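Local coordinates for protein putative rhamnosidase (Streptomyces avermitilis, PDB 3W5M) that hydrolyses terminal non-reducing alpha-L-rhamnose residues, releasing L-rhamnose from citrus flavonoids and from the arabinogalactan-protein gum arabic, at residues L486-K490 against L501-M507; T492-P496 against P533-I537. One frame throughout, in Å; residues are numbered along the deposited sequence.

Contact 1 (L486-K490 against L501-M507); sequences LPARK and LDLGQNM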
loop_
_atom_site.group_PDB
_atom_site.type_symbol
_atom_site.label_atom_id
_atom_site.label_comp_id
_atom_site.label_asym_id
_atom_site.label_seq_id
_atom_site.Cartn_x
_atom_site.Cartn_y
_atom_site.Cartn_z
ATOM N N LEU A 486 13.446 10.390 8.402
ATOM C CA LEU A 486 13.303 11.840 8.266
ATOM C C LEU A 486 13.326 12.487 9.638
ATOM O O LEU A 486 12.332 12.428 10.354
ATOM C CB LEU A 486 11.986 12.210 7.555
ATOM C CG LEU A 486 11.789 11.830 6.074
ATOM C CD1 LEU A 486 10.389 12.172 5.588
ATOM C CD2 LEU A 486 12.840 12.498 5.183
ATOM N N PRO A 487 14.449 13.131 10.012
ATOM C CA PRO A 487 14.464 13.775 11.341
ATOM C C PRO A 487 13.497 14.951 11.334
ATOM O O PRO A 487 13.284 15.543 10.293
ATOM C CB PRO A 487 15.913 14.282 11.485
ATOM C CG PRO A 487 16.703 13.565 10.447
ATOM C CD PRO A 487 15.749 13.233 9.325
ATOM N N ALA A 488 12.896 15.279 12.469
ATOM C CA ALA A 488 12.035 16.443 12.555
ATOM C C ALA A 488 12.885 17.668 12.222
ATOM O O ALA A 488 14.048 17.733 12.621
ATOM C CB ALA A 488 11.441 16.556 13.931
ATOM N N ARG A 489 12.322 18.597 11.455
ATOM C CA ARG A 489 13.063 19.749 10.956
ATOM C C ARG A 489 12.839 20.965 11.833
ATOM O O ARG A 489 13.647 21.894 11.821
ATOM C CB ARG A 489 12.643 20.062 9.521
ATOM C CG ARG A 489 13.001 18.967 8.535
ATOM C CD ARG A 489 12.548 19.314 7.122
ATOM N NE ARG A 489 13.374 20.303 6.401
ATOM C CZ ARG A 489 14.697 20.478 6.522
ATOM N NH1 ARG A 489 15.434 19.730 7.349
ATOM N NH2 ARG A 489 15.291 21.416 5.799
ATOM N N LYS A 490 11.731 20.965 12.573
ATOM C CA LYS A 490 11.416 22.007 13.556
ATOM C C LYS A 490 10.306 21.566 14.506
ATOM O O LYS A 490 9.510 20.664 14.198
ATOM C CB LYS A 490 11.004 23.321 12.881
ATOM C CG LYS A 490 9.665 23.264 12.178
ATOM C CD LYS A 490 9.130 24.662 11.938
ATOM C CE LYS A 490 8.006 24.601 10.927
ATOM N NZ LYS A 490 7.269 25.884 10.772
ATOM N N LEU A 501 5.654 18.797 15.362
ATOM C CA LEU A 501 6.967 18.618 14.770
ATOM C C LEU A 501 6.785 18.378 13.280
ATOM O O LEU A 501 5.949 17.556 12.875
ATOM C CB LEU A 501 7.753 17.477 15.439
ATOM C CG LEU A 501 8.305 17.691 16.863
ATOM C CD1 LEU A 501 7.204 17.619 17.903
ATOM C CD2 LEU A 501 9.445 16.741 17.207
ATOM N N ASP A 502 7.539 19.130 12.487
ATOM C CA ASP A 502 7.449 19.112 11.030
ATOM C C ASP A 502 8.586 18.290 10.473
ATOM O O ASP A 502 9.753 18.585 10.717
ATOM C CB ASP A 502 7.544 20.530 10.492
ATOM C CG ASP A 502 7.383 20.614 8.980
ATOM O OD1 ASP A 502 7.207 19.590 8.289
ATOM O OD2 ASP A 502 7.395 21.755 8.475
ATOM N N LEU A 503 8.230 17.235 9.736
ATOM C CA LEU A 503 9.208 16.363 9.117
ATOM C C LEU A 503 9.603 16.874 7.713
ATOM O O LEU A 503 10.544 16.365 7.113
ATOM C CB LEU A 503 8.665 14.918 9.047
ATOM C CG LEU A 503 8.400 14.151 10.348
ATOM C CD1 LEU A 503 8.282 12.668 10.067
ATOM C CD2 LEU A 503 9.492 14.378 11.378
ATOM N N GLY A 504 8.859 17.858 7.212
ATOM C CA GLY A 504 9.227 18.585 5.986
ATOM C C GLY A 504 8.792 17.865 4.729
ATOM O O GLY A 504 8.942 18.394 3.609
ATOM N N GLN A 505 8.254 16.661 4.905
ATOM C CA GLN A 505 7.840 15.835 3.751
ATOM C C GLN A 505 6.638 15.012 4.185
ATOM O O GLN A 505 6.664 14.452 5.271
ATOM C CB GLN A 505 8.996 14.905 3.311
ATOM C CG GLN A 505 8.580 13.806 2.300
ATOM C CD GLN A 505 8.140 14.345 0.928
ATOM O OE1 GLN A 505 8.884 15.083 0.278
ATOM N NE2 GLN A 505 6.923 13.993 0.499
ATOM N N ASN A 506 5.599 14.928 3.353
ATOM C CA ASN A 506 4.450 14.093 3.655
ATOM C C ASN A 506 4.876 12.645 3.356
ATOM O O ASN A 506 5.017 12.275 2.190
ATOM C CB ASN A 506 3.247 14.497 2.779
ATOM C CG ASN A 506 1.917 13.884 3.232
ATOM O OD1 ASN A 506 1.780 13.326 4.331
ATOM N ND2 ASN A 506 0.909 13.976 2.346
ATOM N N MET A 507 5.053 11.841 4.417
ATOM C CA MET A 507 5.666 10.525 4.323
ATOM C C MET A 507 4.697 9.451 4.833
ATOM O O MET A 507 3.593 9.746 5.362
ATOM C CB MET A 507 6.967 10.481 5.157
ATOM C CG MET A 507 6.719 10.773 6.629
ATOM S SD MET A 507 7.930 9.947 7.709
ATOM C CE MET A 507 7.216 8.287 7.792
HETATM O O HOH W 1 13.174 15.495 7.604
#

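Contact 2 (T492-P496 against P533-I537); sequences TEPKP and PDGTI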
loop_
_atom_site.group_PDB
_atom_site.type_symbol
_atom_site.label_atom_id
_atom_site.label_comp_id
_atom_site.label_asym_id
_atom_site.label_seq_id
_atom_site.Cartn_x
_atom_site.Cartn_y
_atom_site.Cartn_z
ATOM N N THR A 492 7.246 23.317 16.895
ATOM C CA THR A 492 6.465 24.474 17.296
ATOM C C THR A 492 5.601 24.086 18.497
ATOM O O THR A 492 5.421 22.905 18.786
ATOM C CB THR A 492 5.570 25.035 16.162
ATOM O OG1 THR A 492 4.579 24.073 15.788
ATOM C CG2 THR A 492 6.381 25.398 14.952
ATOM N N GLU A 493 5.092 25.086 19.206
ATOM C CA GLU A 493 4.147 24.869 20.292
ATOM C C GLU A 493 2.969 25.805 20.078
ATOM O O GLU A 493 2.942 26.901 20.664
ATOM C CB GLU A 493 4.822 25.122 21.655
ATOM C CG GLU A 493 3.913 24.819 22.845
ATOM C CD GLU A 493 4.555 25.086 24.220
ATOM O OE1 GLU A 493 5.732 25.528 24.298
ATOM O OE2 GLU A 493 3.865 24.841 25.238
ATOM N N PRO A 494 2.009 25.415 19.206
ATOM C CA PRO A 494 0.868 26.292 18.885
ATOM C C PRO A 494 -0.213 26.443 19.959
ATOM O O PRO A 494 -1.055 27.335 19.844
ATOM C CB PRO A 494 0.269 25.661 17.615
ATOM C CG PRO A 494 0.720 24.249 17.643
ATOM C CD PRO A 494 2.054 24.224 18.332
ATOM N N LYS A 495 -0.211 25.558 20.955
ATOM C CA LYS A 495 -1.056 25.666 22.150
ATOM C C LYS A 495 -0.195 25.136 23.297
ATOM O O LYS A 495 0.674 24.288 23.057
ATOM C CB LYS A 495 -2.336 24.833 22.030
ATOM C CG LYS A 495 -3.246 25.119 20.833
ATOM C CD LYS A 495 -4.044 26.408 20.977
ATOM C CE LYS A 495 -4.955 26.609 19.774
ATOM N NZ LYS A 495 -5.781 27.850 19.886
ATOM N N PRO A 496 -0.409 25.634 24.546
ATOM C CA PRO A 496 0.498 25.214 25.627
ATOM C C PRO A 496 0.541 23.682 25.787
ATOM O O PRO A 496 -0.504 23.042 25.865
ATOM C CB PRO A 496 -0.079 25.898 26.882
ATOM C CG PRO A 496 -1.471 26.311 26.510
ATOM C CD PRO A 496 -1.448 26.568 25.029
ATOM N N PRO A 533 -4.495 27.175 9.780
ATOM C CA PRO A 533 -3.711 28.431 9.763
ATOM C C PRO A 533 -3.090 28.815 11.116
ATOM O O PRO A 533 -2.066 29.486 11.137
ATOM C CB PRO A 533 -4.718 29.486 9.296
ATOM C CG PRO A 533 -5.772 28.727 8.571
ATOM C CD PRO A 533 -5.860 27.370 9.241
ATOM N N ASP A 534 -3.653 28.353 12.229
ATOM C CA ASP A 534 -3.046 28.632 13.554
ATOM C C ASP A 534 -1.810 27.775 13.896
ATOM O O ASP A 534 -1.152 27.993 14.923
ATOM C CB ASP A 534 -4.094 28.606 14.687
ATOM C CG ASP A 534 -4.684 27.215 14.939
ATOM O OD1 ASP A 534 -4.100 26.202 14.491
ATOM O OD2 ASP A 534 -5.735 27.137 15.618
ATOM N N GLY A 535 -1.490 26.804 13.041
ATOM C CA GLY A 535 -0.303 25.984 13.260
ATOM C C GLY A 535 -0.584 24.692 14.013
ATOM O O GLY A 535 0.343 23.915 14.267
ATOM N N THR A 536 -1.851 24.457 14.362
ATOM C CA THR A 536 -2.279 23.166 14.953
ATOM C C THR A 536 -2.528 22.163 13.815
ATOM O O THR A 536 -2.811 22.580 12.680
ATOM C CB THR A 536 -3.574 23.278 15.787
ATOM O OG1 THR A 536 -4.633 23.768 14.969
ATOM C CG2 THR A 536 -3.393 24.194 17.018
ATOM N N ILE A 537 -2.446 20.863 14.121
ATOM C CA ILE A 537 -2.693 19.838 13.096
ATOM C C ILE A 537 -4.154 19.726 12.682
ATOM O O ILE A 537 -5.080 19.924 13.488
ATOM C CB ILE A 537 -2.138 18.444 13.476
ATOM C CG1 ILE A 537 -2.854 17.875 14.716
ATOM C CG2 ILE A 537 -0.627 18.524 13.643
ATOM C CD1 ILE A 537 -2.706 16.364 14.895
HETATM O O HOH W 2 3.151 24.273 13.858
#

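Contact 1 (L486-K490 against L501-M507)
Two backbone hydrogen bonds tie Leu486-Lys490 to Leu501-Met507. Arg489 N donates to Asp502 O at 2.7 Å and nearly in line, and Asp502 N donates to Lys490 O at 3.0 Å; the same Lys490 O also takes a CA-H...O contact from Leu501 CA at 3.3 Å. After Pro487 strand 480-493 is interrupted, and a water donates to Pro487 O (2.7 Å) and Leu503 O (2.8 Å), one donor bridging two acceptors that cannot bond each other. Asp502 OD1 accepts from Gly504 N at 2.6 Å, an Asx turn that starts the corner at Gly504 and Gln505, and forms a salt bridge with Arg571. Gly504 has a positive phi, and a CB there would clash with Arg489 CD. At the corner, Gln505 NE2 donates to Asn506 O (3.1 Å) and bonds Thr891 O. The apolar side is formed by Ala488 CB, 3.8 Å from Leu501 CD2 and 3.9 Å from Leu503 CD2, and by Leu486 CD1, 3.8 Å from Met507 CB, with Trp618 of helix 607-622 touching both Leu486 and Met507. This is an antiparallel beta hairpin of strands 480-493 and 498-503 within a concanavalin-like beta-sandwich domain, its second strand leaving the sheet through an Asx turn.

Contact 2 (T492-P496 against P533-I537)
Pro494, Thr536 and Lys495 bury the most surface where Thr492-Pro496 meets Pro533-Ile537. At Pro494 the chain turns a corner as it leaves strand 480-493, and the proline ring is directed at the opposing loop: its CG lies 3.4 Å from Gly535 O and its CB 3.8 Å from Asp534 O, with CB also 4.0 Å from Thr536 CG2. The ring therefore packs largely against backbone carbonyls, while on the strand side it touches Val500. Thr536 offers its methyl group to both neighbours, since CG2 is also 3.9 Å from Lys495 CG. Its polar atoms are engaged within the loop, where OG1 donates to Asp534 OD1 at 2.5 Å and Thr536 N donates to the same OD1 at 2.8 Å. Lys495 bends over the loop with chi1 and chi2 both m, bringing NZ to 4.3 Å from Asp534 OD2, a proximity of opposite charges too long for a salt bridge. A water links the segments at one side, 2.4 Å from Thr492 OG1 and donating to Gly535 O at 2.9 Å. Gly535, with a positive phi, sits at the middle of an Asx turn closed by Asp534, in a surface loop between strands 530-531 and 537-538 of the concanavalin-like domain.

Overall arrangement
Strand 480-493 runs through both contacts, whose centres lie about 15 Å apart. Along the chain their segments alternate: 486-490 lies beside the end of the returning strand and the corner after it, whereas 492-496 reaches a loop much later in sequence. Contact 1 is partly buried and joins neighbouring strands of one sheet by backbone hydrogen bonds and apolar contacts and, through Leu486 and Met507, reaches strand 506-508 of another, next to helix 607-622. Contact 2 lies at the surface, buries less area (182 against 483 Å²) and relies on van der Waals contacts and a bridging water. Both contain an Asx turn, at the corner after strand 498-503 in contact 1 but within loop 533-537 in contact 2, whose corner is at Pro494.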